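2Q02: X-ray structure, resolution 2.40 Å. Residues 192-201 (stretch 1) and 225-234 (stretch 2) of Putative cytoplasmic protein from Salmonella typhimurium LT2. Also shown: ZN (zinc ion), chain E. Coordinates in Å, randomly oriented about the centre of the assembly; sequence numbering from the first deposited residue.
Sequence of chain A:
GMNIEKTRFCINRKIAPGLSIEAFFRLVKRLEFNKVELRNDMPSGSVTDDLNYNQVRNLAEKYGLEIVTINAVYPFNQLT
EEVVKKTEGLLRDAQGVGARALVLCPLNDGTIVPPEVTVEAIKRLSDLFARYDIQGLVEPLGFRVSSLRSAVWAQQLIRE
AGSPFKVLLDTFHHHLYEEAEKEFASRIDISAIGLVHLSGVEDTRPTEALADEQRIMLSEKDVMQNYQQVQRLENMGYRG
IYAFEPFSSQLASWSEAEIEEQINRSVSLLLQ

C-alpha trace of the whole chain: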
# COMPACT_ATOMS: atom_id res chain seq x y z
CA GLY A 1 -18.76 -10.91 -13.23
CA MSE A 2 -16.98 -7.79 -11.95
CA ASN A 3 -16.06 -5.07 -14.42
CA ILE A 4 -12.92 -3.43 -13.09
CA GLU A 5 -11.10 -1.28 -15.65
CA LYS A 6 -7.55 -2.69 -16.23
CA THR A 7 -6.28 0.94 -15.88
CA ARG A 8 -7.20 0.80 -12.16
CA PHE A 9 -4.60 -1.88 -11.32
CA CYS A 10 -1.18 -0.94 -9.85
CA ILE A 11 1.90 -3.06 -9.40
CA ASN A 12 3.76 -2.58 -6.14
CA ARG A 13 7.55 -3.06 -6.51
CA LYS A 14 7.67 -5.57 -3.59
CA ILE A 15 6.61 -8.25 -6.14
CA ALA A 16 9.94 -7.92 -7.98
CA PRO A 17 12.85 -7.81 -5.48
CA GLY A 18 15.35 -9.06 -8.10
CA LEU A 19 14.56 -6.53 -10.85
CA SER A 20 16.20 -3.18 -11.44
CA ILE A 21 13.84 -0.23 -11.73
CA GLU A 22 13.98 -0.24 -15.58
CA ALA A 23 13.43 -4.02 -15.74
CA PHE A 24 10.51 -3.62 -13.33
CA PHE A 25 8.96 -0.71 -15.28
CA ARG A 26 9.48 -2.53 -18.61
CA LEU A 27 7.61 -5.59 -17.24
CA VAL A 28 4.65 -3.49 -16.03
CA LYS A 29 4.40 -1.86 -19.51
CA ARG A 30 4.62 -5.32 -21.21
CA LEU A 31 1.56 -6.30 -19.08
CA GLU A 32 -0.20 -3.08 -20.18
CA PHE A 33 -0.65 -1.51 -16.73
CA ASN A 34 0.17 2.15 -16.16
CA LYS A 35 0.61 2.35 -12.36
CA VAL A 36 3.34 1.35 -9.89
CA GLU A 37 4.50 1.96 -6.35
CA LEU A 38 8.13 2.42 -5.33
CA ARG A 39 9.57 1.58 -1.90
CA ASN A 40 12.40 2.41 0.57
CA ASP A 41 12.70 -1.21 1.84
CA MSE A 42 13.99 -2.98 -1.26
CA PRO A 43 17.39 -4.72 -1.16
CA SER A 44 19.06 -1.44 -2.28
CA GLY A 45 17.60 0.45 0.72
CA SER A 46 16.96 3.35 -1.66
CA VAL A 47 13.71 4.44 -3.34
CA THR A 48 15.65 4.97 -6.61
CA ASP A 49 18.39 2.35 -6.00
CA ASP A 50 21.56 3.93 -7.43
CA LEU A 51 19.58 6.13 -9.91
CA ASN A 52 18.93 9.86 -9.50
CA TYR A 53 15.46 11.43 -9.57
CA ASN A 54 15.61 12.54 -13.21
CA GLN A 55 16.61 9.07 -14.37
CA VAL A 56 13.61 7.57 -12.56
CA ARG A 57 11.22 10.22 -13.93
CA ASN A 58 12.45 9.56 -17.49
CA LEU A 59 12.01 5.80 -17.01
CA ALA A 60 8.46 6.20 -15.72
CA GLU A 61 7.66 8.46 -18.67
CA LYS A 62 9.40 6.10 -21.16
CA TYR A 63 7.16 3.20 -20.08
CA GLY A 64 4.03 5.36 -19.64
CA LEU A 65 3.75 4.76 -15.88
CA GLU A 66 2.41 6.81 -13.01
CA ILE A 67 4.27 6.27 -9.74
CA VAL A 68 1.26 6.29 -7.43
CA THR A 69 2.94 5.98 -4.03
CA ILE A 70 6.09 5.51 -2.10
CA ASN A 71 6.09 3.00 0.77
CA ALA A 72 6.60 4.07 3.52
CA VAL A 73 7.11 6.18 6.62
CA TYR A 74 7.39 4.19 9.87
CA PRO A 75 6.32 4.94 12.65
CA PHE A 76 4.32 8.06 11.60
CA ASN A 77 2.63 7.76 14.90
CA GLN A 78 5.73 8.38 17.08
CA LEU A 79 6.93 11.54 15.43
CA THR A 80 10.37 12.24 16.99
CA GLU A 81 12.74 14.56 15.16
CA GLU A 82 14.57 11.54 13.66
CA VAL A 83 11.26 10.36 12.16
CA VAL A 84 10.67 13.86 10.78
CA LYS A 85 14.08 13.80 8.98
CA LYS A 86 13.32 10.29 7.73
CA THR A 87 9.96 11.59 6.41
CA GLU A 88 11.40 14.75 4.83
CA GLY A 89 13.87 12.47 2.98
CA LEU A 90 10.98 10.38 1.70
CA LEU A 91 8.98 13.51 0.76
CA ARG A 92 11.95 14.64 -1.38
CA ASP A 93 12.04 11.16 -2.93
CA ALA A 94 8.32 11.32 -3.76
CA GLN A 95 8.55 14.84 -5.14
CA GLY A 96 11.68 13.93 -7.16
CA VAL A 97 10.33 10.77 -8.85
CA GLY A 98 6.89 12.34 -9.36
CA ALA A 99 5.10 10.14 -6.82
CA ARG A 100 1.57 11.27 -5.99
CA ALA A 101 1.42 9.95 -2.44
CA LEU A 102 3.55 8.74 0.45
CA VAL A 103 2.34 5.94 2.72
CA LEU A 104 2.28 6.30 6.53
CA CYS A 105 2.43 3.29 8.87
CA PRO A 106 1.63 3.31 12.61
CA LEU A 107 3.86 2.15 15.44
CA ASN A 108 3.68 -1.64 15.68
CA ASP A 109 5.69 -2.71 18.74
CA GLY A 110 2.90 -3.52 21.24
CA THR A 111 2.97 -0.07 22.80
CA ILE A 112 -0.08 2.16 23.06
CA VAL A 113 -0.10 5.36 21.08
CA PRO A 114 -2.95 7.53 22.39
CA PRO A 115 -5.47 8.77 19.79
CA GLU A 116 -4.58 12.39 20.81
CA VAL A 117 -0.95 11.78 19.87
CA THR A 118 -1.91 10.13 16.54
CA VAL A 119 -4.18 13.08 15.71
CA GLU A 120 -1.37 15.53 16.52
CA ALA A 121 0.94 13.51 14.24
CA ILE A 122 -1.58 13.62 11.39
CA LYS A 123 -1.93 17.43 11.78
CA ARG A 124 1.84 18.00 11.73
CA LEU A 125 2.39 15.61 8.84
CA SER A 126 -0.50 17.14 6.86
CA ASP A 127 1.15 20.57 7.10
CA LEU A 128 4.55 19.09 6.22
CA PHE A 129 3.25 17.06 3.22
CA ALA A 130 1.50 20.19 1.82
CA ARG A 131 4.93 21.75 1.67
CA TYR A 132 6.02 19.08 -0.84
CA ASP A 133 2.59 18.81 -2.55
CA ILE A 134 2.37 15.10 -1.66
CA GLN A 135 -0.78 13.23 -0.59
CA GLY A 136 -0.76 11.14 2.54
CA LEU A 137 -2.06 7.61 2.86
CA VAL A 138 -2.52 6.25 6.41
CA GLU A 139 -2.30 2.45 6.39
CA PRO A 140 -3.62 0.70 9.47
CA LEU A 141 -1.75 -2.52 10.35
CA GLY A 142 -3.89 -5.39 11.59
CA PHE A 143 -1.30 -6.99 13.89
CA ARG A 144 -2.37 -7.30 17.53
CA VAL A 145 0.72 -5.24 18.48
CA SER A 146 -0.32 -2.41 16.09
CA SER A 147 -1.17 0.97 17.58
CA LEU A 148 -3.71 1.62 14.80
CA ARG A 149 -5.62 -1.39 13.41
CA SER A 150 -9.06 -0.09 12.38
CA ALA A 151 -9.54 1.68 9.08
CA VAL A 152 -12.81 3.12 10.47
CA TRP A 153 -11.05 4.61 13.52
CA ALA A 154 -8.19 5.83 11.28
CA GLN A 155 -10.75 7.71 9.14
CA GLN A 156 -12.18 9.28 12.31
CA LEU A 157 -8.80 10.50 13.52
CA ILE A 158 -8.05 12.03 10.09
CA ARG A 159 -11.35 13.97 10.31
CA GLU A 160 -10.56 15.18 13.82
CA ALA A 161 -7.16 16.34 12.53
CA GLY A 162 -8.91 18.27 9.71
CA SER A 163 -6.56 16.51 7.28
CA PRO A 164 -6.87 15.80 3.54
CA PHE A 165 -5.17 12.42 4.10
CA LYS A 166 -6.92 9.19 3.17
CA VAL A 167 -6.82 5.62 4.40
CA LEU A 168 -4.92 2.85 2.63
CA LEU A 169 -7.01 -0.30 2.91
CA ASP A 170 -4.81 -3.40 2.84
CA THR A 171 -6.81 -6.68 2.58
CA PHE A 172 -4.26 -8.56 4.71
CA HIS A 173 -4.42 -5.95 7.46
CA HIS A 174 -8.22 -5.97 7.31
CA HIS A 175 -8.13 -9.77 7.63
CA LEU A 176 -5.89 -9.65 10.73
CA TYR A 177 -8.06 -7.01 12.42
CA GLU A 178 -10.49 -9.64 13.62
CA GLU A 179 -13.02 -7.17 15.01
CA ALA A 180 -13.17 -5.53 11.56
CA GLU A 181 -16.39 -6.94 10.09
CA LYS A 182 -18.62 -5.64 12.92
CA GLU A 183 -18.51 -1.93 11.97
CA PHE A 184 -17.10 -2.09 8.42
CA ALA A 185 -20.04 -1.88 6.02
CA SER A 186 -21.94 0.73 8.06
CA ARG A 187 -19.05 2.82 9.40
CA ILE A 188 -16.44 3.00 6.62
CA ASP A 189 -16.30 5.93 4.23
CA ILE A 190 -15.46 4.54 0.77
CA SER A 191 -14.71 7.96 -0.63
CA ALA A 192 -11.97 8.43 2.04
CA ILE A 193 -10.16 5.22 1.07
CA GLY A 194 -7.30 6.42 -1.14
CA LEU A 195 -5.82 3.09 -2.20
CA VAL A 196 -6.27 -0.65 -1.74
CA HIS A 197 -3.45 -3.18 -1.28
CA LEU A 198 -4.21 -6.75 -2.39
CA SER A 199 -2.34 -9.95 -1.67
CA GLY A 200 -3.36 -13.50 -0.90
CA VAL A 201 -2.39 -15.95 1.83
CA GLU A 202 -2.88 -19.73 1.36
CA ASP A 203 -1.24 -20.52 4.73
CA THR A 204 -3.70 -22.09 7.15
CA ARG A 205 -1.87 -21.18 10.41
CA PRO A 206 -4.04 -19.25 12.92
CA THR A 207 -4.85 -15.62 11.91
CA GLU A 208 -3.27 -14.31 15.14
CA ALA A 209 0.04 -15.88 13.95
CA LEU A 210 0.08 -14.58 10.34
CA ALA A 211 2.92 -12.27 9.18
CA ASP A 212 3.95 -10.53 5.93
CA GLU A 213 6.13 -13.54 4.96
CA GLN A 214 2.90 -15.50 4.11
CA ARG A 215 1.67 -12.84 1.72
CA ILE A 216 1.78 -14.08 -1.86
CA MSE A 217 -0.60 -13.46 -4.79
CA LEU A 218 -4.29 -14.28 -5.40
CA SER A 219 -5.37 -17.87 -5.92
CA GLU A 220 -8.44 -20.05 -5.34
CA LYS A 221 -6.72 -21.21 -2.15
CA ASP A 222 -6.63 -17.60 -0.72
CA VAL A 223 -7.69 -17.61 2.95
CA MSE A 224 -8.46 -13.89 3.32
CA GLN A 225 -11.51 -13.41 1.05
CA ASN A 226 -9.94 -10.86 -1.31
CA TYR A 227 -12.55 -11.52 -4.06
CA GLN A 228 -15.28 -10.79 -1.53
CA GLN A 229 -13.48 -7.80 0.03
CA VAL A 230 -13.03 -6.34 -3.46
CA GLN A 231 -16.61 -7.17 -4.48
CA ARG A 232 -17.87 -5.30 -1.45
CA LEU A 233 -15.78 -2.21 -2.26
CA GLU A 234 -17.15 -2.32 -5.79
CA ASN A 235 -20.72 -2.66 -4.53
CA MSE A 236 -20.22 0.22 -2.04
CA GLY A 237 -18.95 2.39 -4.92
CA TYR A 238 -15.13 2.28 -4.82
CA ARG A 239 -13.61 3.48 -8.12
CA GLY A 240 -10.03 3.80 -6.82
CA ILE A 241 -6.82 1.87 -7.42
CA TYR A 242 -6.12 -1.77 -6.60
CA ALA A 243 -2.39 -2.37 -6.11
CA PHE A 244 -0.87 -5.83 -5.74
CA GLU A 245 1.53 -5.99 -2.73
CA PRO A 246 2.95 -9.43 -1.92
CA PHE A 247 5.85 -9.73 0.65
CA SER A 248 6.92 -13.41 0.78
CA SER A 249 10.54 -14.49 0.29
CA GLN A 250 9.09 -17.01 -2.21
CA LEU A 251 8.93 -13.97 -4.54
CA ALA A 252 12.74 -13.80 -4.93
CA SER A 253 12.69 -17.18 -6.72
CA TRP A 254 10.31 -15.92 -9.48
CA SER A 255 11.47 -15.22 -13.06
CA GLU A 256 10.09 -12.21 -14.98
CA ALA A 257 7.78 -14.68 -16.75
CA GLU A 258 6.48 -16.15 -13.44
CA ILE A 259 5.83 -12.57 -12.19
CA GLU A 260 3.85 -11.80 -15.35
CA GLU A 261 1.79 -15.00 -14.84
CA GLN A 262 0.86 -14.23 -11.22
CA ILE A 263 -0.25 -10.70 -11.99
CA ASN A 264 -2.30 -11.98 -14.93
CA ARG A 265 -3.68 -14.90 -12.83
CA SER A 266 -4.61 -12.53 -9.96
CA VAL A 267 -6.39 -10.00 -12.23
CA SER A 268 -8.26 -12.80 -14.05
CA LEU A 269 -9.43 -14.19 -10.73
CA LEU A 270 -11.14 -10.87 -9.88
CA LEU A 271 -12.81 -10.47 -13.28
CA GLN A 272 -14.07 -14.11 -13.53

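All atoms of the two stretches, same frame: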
# COMPACT_ATOMS: atom_id res chain seq x y z
N ALA A 192 -13.18 8.05 1.28
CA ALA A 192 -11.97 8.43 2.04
C ALA A 192 -10.95 7.29 2.13
O ALA A 192 -10.05 7.31 3.01
CB ALA A 192 -12.34 8.87 3.44
N ILE A 193 -11.13 6.30 1.26
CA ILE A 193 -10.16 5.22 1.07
C ILE A 193 -9.38 5.62 -0.18
O ILE A 193 -9.96 5.68 -1.28
CB ILE A 193 -10.88 3.86 0.84
CG1 ILE A 193 -11.50 3.34 2.14
CG2 ILE A 193 -9.91 2.79 0.30
CD1 ILE A 193 -12.46 2.20 1.91
N GLY A 194 -8.09 5.88 -0.03
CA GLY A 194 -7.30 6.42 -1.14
C GLY A 194 -6.62 5.38 -2.02
O GLY A 194 -6.23 5.67 -3.15
N LEU A 195 -6.45 4.18 -1.47
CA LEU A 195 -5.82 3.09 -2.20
C LEU A 195 -6.14 1.78 -1.53
O LEU A 195 -6.45 1.75 -0.34
CB LEU A 195 -4.33 3.30 -2.22
CG LEU A 195 -3.43 2.29 -2.90
CD1 LEU A 195 -3.72 2.29 -4.35
CD2 LEU A 195 -1.96 2.66 -2.65
N VAL A 196 -6.09 0.69 -2.30
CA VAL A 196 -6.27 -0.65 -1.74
C VAL A 196 -5.07 -1.52 -2.12
O VAL A 196 -4.62 -1.49 -3.27
CB VAL A 196 -7.59 -1.32 -2.21
CG1 VAL A 196 -7.70 -2.72 -1.67
CG2 VAL A 196 -8.80 -0.47 -1.77
N HIS A 197 -4.56 -2.25 -1.12
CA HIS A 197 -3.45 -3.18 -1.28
C HIS A 197 -4.00 -4.61 -1.21
O HIS A 197 -4.65 -4.99 -0.21
CB HIS A 197 -2.39 -3.00 -0.19
CG HIS A 197 -1.39 -1.91 -0.46
ND1 HIS A 197 -0.41 -1.58 0.43
CD2 HIS A 197 -1.23 -1.07 -1.52
CE1 HIS A 197 0.32 -0.59 -0.05
NE2 HIS A 197 -0.16 -0.26 -1.24
N LEU A 198 -3.73 -5.39 -2.26
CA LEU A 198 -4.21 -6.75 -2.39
C LEU A 198 -3.01 -7.69 -2.33
O LEU A 198 -1.90 -7.37 -2.79
CB LEU A 198 -4.96 -6.96 -3.72
CG LEU A 198 -6.16 -6.08 -4.10
CD1 LEU A 198 -6.63 -6.39 -5.54
CD2 LEU A 198 -7.29 -6.26 -3.11
N SER A 199 -3.26 -8.84 -1.71
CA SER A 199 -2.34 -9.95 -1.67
C SER A 199 -3.13 -11.10 -1.08
O SER A 199 -4.14 -10.88 -0.40
CB SER A 199 -1.09 -9.66 -0.82
OG SER A 199 -1.29 -9.93 0.54
N GLY A 200 -2.69 -12.31 -1.39
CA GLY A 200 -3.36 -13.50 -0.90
C GLY A 200 -2.46 -14.23 0.07
O GLY A 200 -1.25 -14.04 0.06
N VAL A 201 -3.08 -15.03 0.93
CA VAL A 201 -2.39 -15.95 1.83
C VAL A 201 -3.07 -17.31 1.71
O VAL A 201 -4.29 -17.37 1.84
CB VAL A 201 -2.50 -15.47 3.28
CG1 VAL A 201 -2.23 -16.59 4.29
CG2 VAL A 201 -1.58 -14.28 3.49
N GLN A 225 -10.30 -13.91 1.70
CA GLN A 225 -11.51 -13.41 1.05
C GLN A 225 -11.28 -12.12 0.26
O GLN A 225 -12.08 -11.19 0.33
CB GLN A 225 -12.67 -13.25 2.05
CG GLN A 225 -13.32 -14.57 2.45
CD GLN A 225 -14.67 -14.38 3.15
OE1 GLN A 225 -15.71 -14.31 2.49
NE2 GLN A 225 -14.64 -14.29 4.48
N ASN A 226 -10.19 -12.04 -0.49
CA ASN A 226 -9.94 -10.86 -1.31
C ASN A 226 -11.05 -10.61 -2.33
O ASN A 226 -11.50 -9.48 -2.45
CB ASN A 226 -8.58 -10.93 -2.03
CG ASN A 226 -7.42 -10.65 -1.10
OD1 ASN A 226 -6.80 -9.59 -1.16
ND2 ASN A 226 -7.12 -11.61 -0.24
N TYR A 227 -11.50 -11.65 -3.04
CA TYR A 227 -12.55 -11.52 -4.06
C TYR A 227 -13.74 -10.84 -3.43
O TYR A 227 -14.30 -9.91 -4.00
CB TYR A 227 -12.99 -12.88 -4.65
CG TYR A 227 -13.96 -12.77 -5.85
CD1 TYR A 227 -13.48 -12.61 -7.15
CD2 TYR A 227 -15.35 -12.83 -5.67
CE1 TYR A 227 -14.36 -12.51 -8.25
CE2 TYR A 227 -16.24 -12.73 -6.76
CZ TYR A 227 -15.73 -12.57 -8.05
OH TYR A 227 -16.59 -12.46 -9.16
N GLN A 228 -14.11 -11.31 -2.24
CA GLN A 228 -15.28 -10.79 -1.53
C GLN A 228 -15.03 -9.41 -0.93
O GLN A 228 -15.94 -8.58 -0.91
CB GLN A 228 -15.74 -11.75 -0.44
CG GLN A 228 -16.34 -13.05 -0.97
CD GLN A 228 -15.37 -14.24 -0.96
OE1 GLN A 228 -14.14 -14.08 -1.04
NE2 GLN A 228 -15.93 -15.44 -0.86
N GLN A 229 -13.82 -9.15 -0.46
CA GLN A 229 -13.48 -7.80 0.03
C GLN A 229 -13.53 -6.80 -1.11
O GLN A 229 -13.98 -5.68 -0.92
CB GLN A 229 -12.11 -7.75 0.70
CG GLN A 229 -12.03 -8.33 2.09
CD GLN A 229 -10.71 -7.94 2.77
OE1 GLN A 229 -10.40 -6.75 2.90
NE2 GLN A 229 -9.93 -8.95 3.19
N VAL A 230 -13.06 -7.20 -2.29
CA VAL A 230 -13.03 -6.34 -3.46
C VAL A 230 -14.42 -6.13 -4.00
O VAL A 230 -14.74 -5.03 -4.44
CB VAL A 230 -12.16 -6.93 -4.61
CG1 VAL A 230 -12.43 -6.19 -5.94
CG2 VAL A 230 -10.68 -6.86 -4.27
N GLN A 231 -15.22 -7.20 -4.00
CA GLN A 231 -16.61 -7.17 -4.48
C GLN A 231 -17.45 -6.22 -3.63
O GLN A 231 -18.32 -5.50 -4.14
CB GLN A 231 -17.22 -8.57 -4.52
CG GLN A 231 -18.54 -8.66 -5.30
N ARG A 232 -17.17 -6.20 -2.34
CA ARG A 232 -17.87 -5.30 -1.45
C ARG A 232 -17.55 -3.84 -1.76
O ARG A 232 -18.46 -2.99 -1.85
CB ARG A 232 -17.52 -5.62 -0.01
CG ARG A 232 -18.20 -4.69 0.97
CD ARG A 232 -18.09 -5.20 2.38
NE ARG A 232 -16.71 -5.40 2.85
CZ ARG A 232 -16.40 -6.03 3.98
NH1 ARG A 232 -17.40 -6.52 4.74
NH2 ARG A 232 -15.14 -6.20 4.35
N LEU A 233 -16.25 -3.55 -1.92
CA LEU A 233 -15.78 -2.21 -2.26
C LEU A 233 -16.44 -1.73 -3.54
O LEU A 233 -16.92 -0.59 -3.61
CB LEU A 233 -14.26 -2.17 -2.39
CG LEU A 233 -13.48 -2.28 -1.06
CD1 LEU A 233 -11.98 -2.47 -1.25
CD2 LEU A 233 -13.74 -1.07 -0.21
N GLU A 234 -16.48 -2.62 -4.53
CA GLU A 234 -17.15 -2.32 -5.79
C GLU A 234 -18.64 -2.02 -5.61
O GLU A 234 -19.17 -1.08 -6.22
CB GLU A 234 -16.97 -3.45 -6.80
CG GLU A 234 -15.58 -3.56 -7.42
CD GLU A 234 -15.04 -2.23 -7.90
OE1 GLU A 234 -15.49 -1.73 -8.97
OE2 GLU A 234 -14.14 -1.69 -7.22
ZN ZN E . -0.06 -2.54 2.32

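Strand 193-198 and helix 226-234 pack with their N-to-C directions nearly antiparallel, at 165°, and their axes come within 10.6 Å of each other. That spacing is typical of a helix lying over a β-strand, with one layer of side chains filling the gap. Because the directions oppose, the start of the strand meets the last helical turn of the stretch, and the residues at and just beyond the strand's end meet the first. The shared surface is modest, 280 Å² summed over both sides, so a few residues account for most of it.

The apolar contacts form the body of the interface. L233, whose CA-to-CB bond points toward the strand, touches two residues: its CD2 lies 4.1 Å from CD1 of I193, and its CD1 lies 3.8 Å from CG2 of V196. One leucine can do this because its forked end offers a methyl to each neighbour. I193 and V196 also point toward the helix. Both are β-branched, a shape that suits the extended backbone of a strand, and the longer isoleucine side chain carries a methyl out to L233. One turn nearer the helix start, V230 meets L198, with CG2 of V230 3.6 Å from CD2 of L198. Both CA-to-CB bonds point sideways, but the end of L198 comes nearer the helix; with chi1 m and chi2 t, the leucine extends its methyls far enough to close the gap. Without hydrogen-bonding groups in their side chains, these buried residues can pack tightly at no polar cost.

The polar contact is concentrated on N226, in the first turn of the helix, which points toward the other stretch and has the largest area covered by it. Its ND2 donates a hydrogen bond to the backbone O of S199 at 3.1 Å, but the bond is weak, since the N-H...acceptor angle is only 120°. The amide's OD1 is also 3.1 Å from S199 O, yet two acceptors cannot bond to each other. The carbonyl oxygen of S199 thus lies ahead of the amide's end, between its nitrogen and oxygen, rather than in line with an N-H bond. Both amide atoms have hydrogen-bonding partners elsewhere in the structure, which helps explain how so polar a side chain can be buried. It also has an apolar neighbour, for OD1 is 3.9 Å from CD2 of L198. S199 takes part here through its backbone: its CB points away from the helix. The nearest pair of CA atoms across the contact is that of G200 and N226, 7.1 Å apart, and G200 CA approaches N226 ND2 to 4.3 Å.

The strand's other side serves metal binding. H197 lies between V196 and L198 and points away from the helix, as alternation along a strand allows. Its ND1 binds the zinc ion at 2.1 Å, an imidazole nitrogen being a good ligand for zinc, and other ligands elsewhere in the structure complete the site.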